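Hydrogenase maturation factor (Thermoanaerobacter tengcongensis, PDB 3VTI) takes part in [NiFe]-hydrogenase maturation, as HypE, which accepts a carbamoyl group from its partner HypF for ATP-dependent dehydration to a nitrile. Local coordinates at the interface of chains C and A and the interface of chains A and B. Coordinates in Å, arbitrary orientation; residue numbers count along the deposited sequence, not the author numbering. Chains: chain A/B, Hydrogenase maturation factor; chain C, Hydrogenase maturation factor.

Contact 1: the interface of chains C and A. Residues chain C 546, 553, 574, 576-577, 580-581, 584; chain A 238-239.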
loop_
_atom_site.group_PDB
_atom_site.type_symbol
_atom_site.label_atom_id
_atom_site.label_comp_id
_atom_site.label_asym_id
_atom_site.label_seq_id
_atom_site.Cartn_x
_atom_site.Cartn_y
_atom_site.Cartn_z
ATOM N N LEU C 546 -16.716 10.932 -28.402
ATOM C CA LEU C 546 -16.152 10.731 -29.738
ATOM C C LEU C 546 -17.030 9.822 -30.616
ATOM O O LEU C 546 -17.143 10.047 -31.827
ATOM C CB LEU C 546 -14.728 10.178 -29.659
ATOM C CG LEU C 546 -13.899 10.207 -30.958
ATOM C CD1 LEU C 546 -13.210 11.557 -31.167
ATOM C CD2 LEU C 546 -12.869 9.086 -30.984
ATOM N N ARG C 553 -18.190 3.986 -34.458
ATOM C CA ARG C 553 -17.796 3.511 -33.132
ATOM C C ARG C 553 -19.008 3.055 -32.318
ATOM O O ARG C 553 -18.937 2.055 -31.598
ATOM C CB ARG C 553 -17.055 4.598 -32.362
ATOM C CG ARG C 553 -15.710 4.995 -32.944
ATOM C CD ARG C 553 -15.090 6.116 -32.120
ATOM N NE ARG C 553 -14.709 5.662 -30.784
ATOM C CZ ARG C 553 -13.480 5.275 -30.449
ATOM N NH1 ARG C 553 -12.504 5.306 -31.347
ATOM N NH2 ARG C 553 -13.225 4.864 -29.214
ATOM N N ASP C 574 -10.077 0.493 -39.665
ATOM C CA ASP C 574 -8.635 0.335 -39.492
ATOM C C ASP C 574 -8.365 -0.681 -38.386
ATOM O O ASP C 574 -8.964 -0.624 -37.309
ATOM C CB ASP C 574 -7.968 1.693 -39.215
ATOM C CG ASP C 574 -6.554 1.559 -38.690
ATOM O OD1 ASP C 574 -6.391 1.483 -37.455
ATOM O OD2 ASP C 574 -5.605 1.543 -39.506
ATOM N N ARG C 576 -5.818 -1.447 -36.414
ATOM C CA ARG C 576 -5.261 -0.975 -35.159
ATOM C C ARG C 576 -6.352 -0.356 -34.307
ATOM O O ARG C 576 -6.454 -0.655 -33.120
ATOM C CB ARG C 576 -4.132 0.033 -35.396
ATOM C CG ARG C 576 -3.367 0.416 -34.124
ATOM C CD ARG C 576 -2.752 -0.813 -33.424
ATOM N NE ARG C 576 -1.487 -1.232 -34.027
ATOM C CZ ARG C 576 -0.838 -2.354 -33.718
ATOM N NH1 ARG C 576 -1.341 -3.191 -32.813
ATOM N NH2 ARG C 576 0.313 -2.650 -34.320
ATOM N N GLU C 577 -7.171 0.491 -34.930
ATOM C CA GLU C 577 -8.266 1.158 -34.244
ATOM C C GLU C 577 -9.266 0.144 -33.700
ATOM O O GLU C 577 -9.677 0.238 -32.542
ATOM C CB GLU C 577 -8.963 2.169 -35.161
ATOM C CG GLU C 577 -9.940 3.088 -34.410
ATOM C CD GLU C 577 -10.695 4.043 -35.307
ATOM O OE1 GLU C 577 -10.461 4.043 -36.531
ATOM O OE2 GLU C 577 -11.535 4.802 -34.782
ATOM N N ILE C 580 -8.044 -1.638 -30.604
ATOM C CA ILE C 580 -8.036 -0.752 -29.460
ATOM C C ILE C 580 -9.461 -0.447 -29.009
ATOM O O ILE C 580 -9.731 -0.380 -27.808
ATOM C CB ILE C 580 -7.221 0.523 -29.776
ATOM C CG1 ILE C 580 -5.723 0.191 -29.773
ATOM C CG2 ILE C 580 -7.504 1.636 -28.784
ATOM C CD1 ILE C 580 -4.915 1.019 -30.753
ATOM N N ILE C 581 -10.373 -0.289 -29.967
ATOM C CA ILE C 581 -11.787 -0.085 -29.649
ATOM C C ILE C 581 -12.334 -1.293 -28.903
ATOM O O ILE C 581 -12.980 -1.143 -27.874
ATOM C CB ILE C 581 -12.640 0.258 -30.899
ATOM C CG1 ILE C 581 -12.355 1.691 -31.357
ATOM C CG2 ILE C 581 -14.123 0.141 -30.604
ATOM C CD1 ILE C 581 -13.078 2.097 -32.626
ATOM N N GLN C 584 -10.692 -1.543 -25.327
ATOM C CA GLN C 584 -11.162 -0.554 -24.352
ATOM C C GLN C 584 -12.537 -0.915 -23.789
ATOM O O GLN C 584 -12.842 -0.600 -22.641
ATOM C CB GLN C 584 -11.135 0.884 -24.906
ATOM C CG GLN C 584 -12.282 1.247 -25.828
ATOM C CD GLN C 584 -12.330 2.722 -26.176
ATOM O OE1 GLN C 584 -12.413 3.586 -25.293
ATOM N NE2 GLN C 584 -12.297 3.019 -27.472
ATOM N N GLU A 238 -7.077 9.546 -29.417
ATOM C CA GLU A 238 -8.074 9.709 -30.475
ATOM C C GLU A 238 -8.724 8.368 -30.819
ATOM O O GLU A 238 -9.845 8.319 -31.331
ATOM C CB GLU A 238 -7.438 10.331 -31.720
ATOM C CG GLU A 238 -8.372 11.220 -32.528
ATOM C CD GLU A 238 -9.323 10.435 -33.419
ATOM O OE1 GLU A 238 -10.481 10.868 -33.573
ATOM O OE2 GLU A 238 -8.916 9.384 -33.962
ATOM N N PHE A 239 -8.018 7.281 -30.533
ATOM C CA PHE A 239 -8.536 5.949 -30.784
ATOM C C PHE A 239 -9.515 5.505 -29.718
ATOM O O PHE A 239 -10.378 4.685 -29.985
ATOM C CB PHE A 239 -7.399 4.941 -30.882
ATOM C CG PHE A 239 -6.743 4.899 -32.227
ATOM C CD1 PHE A 239 -7.382 5.426 -33.345
ATOM C CD2 PHE A 239 -5.494 4.306 -32.378
ATOM C CE1 PHE A 239 -6.783 5.379 -34.592
ATOM C CE2 PHE A 239 -4.882 4.247 -33.620
ATOM C CZ PHE A 239 -5.528 4.785 -34.734
#

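Contact 2: the interface of chains A and B. Residues chain A 8, 32, 34, 125; chain B 72-74, 106-108, 125.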
loop_
_atom_site.group_PDB
_atom_site.type_symbol
_atom_site.label_atom_id
_atom_site.label_comp_id
_atom_site.label_asym_id
_atom_site.label_seq_id
_atom_site.Cartn_x
_atom_site.Cartn_y
_atom_site.Cartn_z
ATOM N N PHE A 8 -10.772 14.146 5.267
ATOM C CA PHE A 8 -9.432 14.656 5.561
ATOM C C PHE A 8 -9.473 16.161 5.842
ATOM O O PHE A 8 -8.957 16.623 6.861
ATOM C CB PHE A 8 -8.485 14.336 4.389
ATOM C CG PHE A 8 -7.085 14.884 4.543
ATOM C CD1 PHE A 8 -6.795 16.212 4.237
ATOM C CD2 PHE A 8 -6.046 14.057 4.952
ATOM C CE1 PHE A 8 -5.497 16.707 4.366
ATOM C CE2 PHE A 8 -4.753 14.542 5.077
ATOM C CZ PHE A 8 -4.476 15.867 4.787
ATOM N N LEU A 32 7.222 21.846 2.873
ATOM C CA LEU A 32 7.009 20.437 3.274
ATOM C C LEU A 32 5.863 19.767 2.521
ATOM O O LEU A 32 4.731 20.273 2.511
ATOM C CB LEU A 32 6.760 20.329 4.782
ATOM C CG LEU A 32 6.430 18.960 5.382
ATOM C CD1 LEU A 32 7.616 17.987 5.292
ATOM C CD2 LEU A 32 5.968 19.140 6.818
ATOM N N THR A 34 4.194 15.675 1.082
ATOM C CA THR A 34 4.213 14.226 1.150
ATOM C C THR A 34 3.367 13.629 0.038
ATOM O O THR A 34 2.368 14.210 -0.347
ATOM C CB THR A 34 3.758 13.683 2.528
ATOM O OG1 THR A 34 3.973 12.264 2.568
ATOM C CG2 THR A 34 2.282 13.984 2.790
ATOM N N SER A 125 8.358 12.003 1.651
ATOM C CA SER A 125 8.139 13.399 2.037
ATOM C C SER A 125 9.354 14.227 1.664
ATOM O O SER A 125 10.457 13.691 1.509
ATOM C CB SER A 125 7.847 13.533 3.530
ATOM O OG SER A 125 6.770 12.690 3.904
ATOM N N THR B 72 2.713 15.624 8.551
ATOM C CA THR B 72 2.025 15.302 7.324
ATOM C C THR B 72 1.318 13.987 7.569
ATOM O O THR B 72 1.719 13.227 8.444
ATOM C CB THR B 72 2.983 15.134 6.140
ATOM O OG1 THR B 72 3.848 14.029 6.390
ATOM C CG2 THR B 72 3.809 16.394 5.895
ATOM N N ALA B 73 0.264 13.729 6.802
ATOM C CA ALA B 73 -0.498 12.496 6.917
ATOM C C ALA B 73 -0.835 11.992 5.531
ATOM O O ALA B 73 -1.464 12.695 4.739
ATOM C CB ALA B 73 -1.767 12.722 7.720
ATOM N N ALA B 74 -0.401 10.772 5.243
ATOM C CA ALA B 74 -0.695 10.128 3.971
ATOM C C ALA B 74 -1.498 8.857 4.221
ATOM O O ALA B 74 -1.177 8.071 5.124
ATOM C CB ALA B 74 0.585 9.816 3.229
ATOM N N ALA B 106 0.185 19.173 5.617
ATOM C CA ALA B 106 0.128 18.665 4.247
ATOM C C ALA B 106 -0.208 17.199 4.310
ATOM O O ALA B 106 0.049 16.549 5.322
ATOM C CB ALA B 106 1.469 18.877 3.521
ATOM N N GLY B 107 -0.766 16.666 3.230
ATOM C CA GLY B 107 -1.133 15.255 3.184
ATOM C C GLY B 107 -1.358 14.692 1.799
ATOM O O GLY B 107 -1.165 15.375 0.788
ATOM N N ASP B 108 -1.752 13.421 1.769
ATOM C CA ASP B 108 -2.175 12.748 0.546
ATOM C C ASP B 108 -3.153 11.634 0.871
ATOM O O ASP B 108 -3.157 11.104 1.981
ATOM C CB ASP B 108 -0.986 12.178 -0.233
ATOM C CG ASP B 108 -1.386 11.696 -1.633
ATOM O OD1 ASP B 108 -1.868 12.534 -2.436
ATOM O OD2 ASP B 108 -1.226 10.484 -1.919
ATOM N N SER B 125 4.831 11.957 8.489
ATOM C CA SER B 125 6.145 12.558 8.629
ATOM C C SER B 125 6.016 13.738 9.570
ATOM O O SER B 125 4.930 14.300 9.701
ATOM C CB SER B 125 6.674 13.045 7.288
ATOM O OG SER B 125 6.720 11.996 6.351
HETATM O O HOH W 1 3.639 11.529 5.433
#

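Contact 1: the interface of chains C and A
A:Phe239 turns its CG anti to its carbonyl carbon (chi1 -82°), which turns one ring face to C:Glu577, with C:Ile580 at the rim on the same side. C:Glu577 has CG anti to its backbone N (chi1 -169°) and is extended beyond it. Its aliphatic part therefore runs over the ring face, toward the rim. CG of C:Glu577 lies 3.6 Å from CD1 of A:Phe239. The carboxylate is tilted 19° from the ring plane. CD1 of C:Ile580 packs against CD2 of A:Phe239 at 3.7 Å.

The backbone carbonyl of A:Phe239 is the polar anchor. C:Arg553 grips it end-on: NH1 donates to A:Phe239 O at 2.6 Å and NH2 to the same oxygen at 3.0 Å. The oxygen lies in the guanidinium plane, whereas both donors stand above the carbonyl plane on the same face. CD2 of C:Leu546 and CD1 of C:Ile581 lie over opposite guanidinium faces, each toward the rim, and would limit its tilt. A salt bridge joins NH1 of C:Arg553 to OE2 of C:Glu577 at 3.6 Å. C:Leu546 crosses the A:Glu238 side chain at about a right angle, with CD1 3.7 Å from OE1.

C:Asp574 N-caps helix 575-586: its OD1 accepts from the backbone N of C:Glu577 at 2.8 Å, positioning that residue from the second shell. This HypF–HypE interface joins the end of HypE helix 231-240 to HypF helices 545-549, 551-558 and 575-586.

Contact 2: the interface of chains A and B
The hydroxyl oxygen OG of A:Ser125 is gripped by two other hydroxyls. It meets OG of B:Ser125, its twin, at 2.5 Å across the interface. Within its own chain it bonds OG1 of A:Thr34 at 3.1 Å. Either hydroxyl of each pair could be the donor. Each serine OG is anti to its carbonyl carbon (chi1 -54° in A:Ser125), which brings the two CH2-OH groups partly side by side, hydroxyl to hydroxyl.

A water extends this polar cluster. It bonds OG1 of B:Thr72 at 2.7 Å and also reaches the hydroxyls of A:Thr34 and B:Ser125. B:Thr72 OG1 accepts from the backbone N of B:Ser125 at 3.1 Å, which helps fix its rotation.

The methyl groups make the apolar contacts. With OG1 of B:Thr72 between its backbone N and carbonyl carbon (chi1 63°), CG2 is turned to A:Leu32, 3.6 Å from CD2. CG2 of A:Thr34 packs on CB of B:Thr72 at 3.6 Å. An alanine in place of B:Thr72 would probably leave the water and the N-H of B:Ser125 without this hydroxyl partner, and open a gap beside A:Leu32.

CA of B:Gly107 lies between CZ of A:Phe8, 3.8 Å away, and CG2 of A:Thr34, which approach from opposite sides. The lack of a side chain there probably allows both.

This is part of a two-fold HypE–HypE interface, probably the dimer interface expected of this AIR synthase-related family. Strands 30-37 and 120-130 of chain A meet strands 66-78, 103-112 and 120-130 of chain B, and helix 4-11 of chain A flanks them.

The centres of contact 1 and contact 2 are about 39 Å apart. They share chain A but no residue or secondary-structure element. Contact 1 uses helix 231-240, in the C-terminal AIR synthase-related domain. Contact 2 draws on strands of the N-terminal domain, plus a helix near the chain start. In this assembly one HypE touches HypF and a second HypE at once, through separate surfaces. The deposited assembly has two copies of each protein, consistent with a HypE pair carrying one HypF on each copy. Contact 1 is also about 63 Å from the predicted acylphosphatase residues C:Arg26 and C:Asn44.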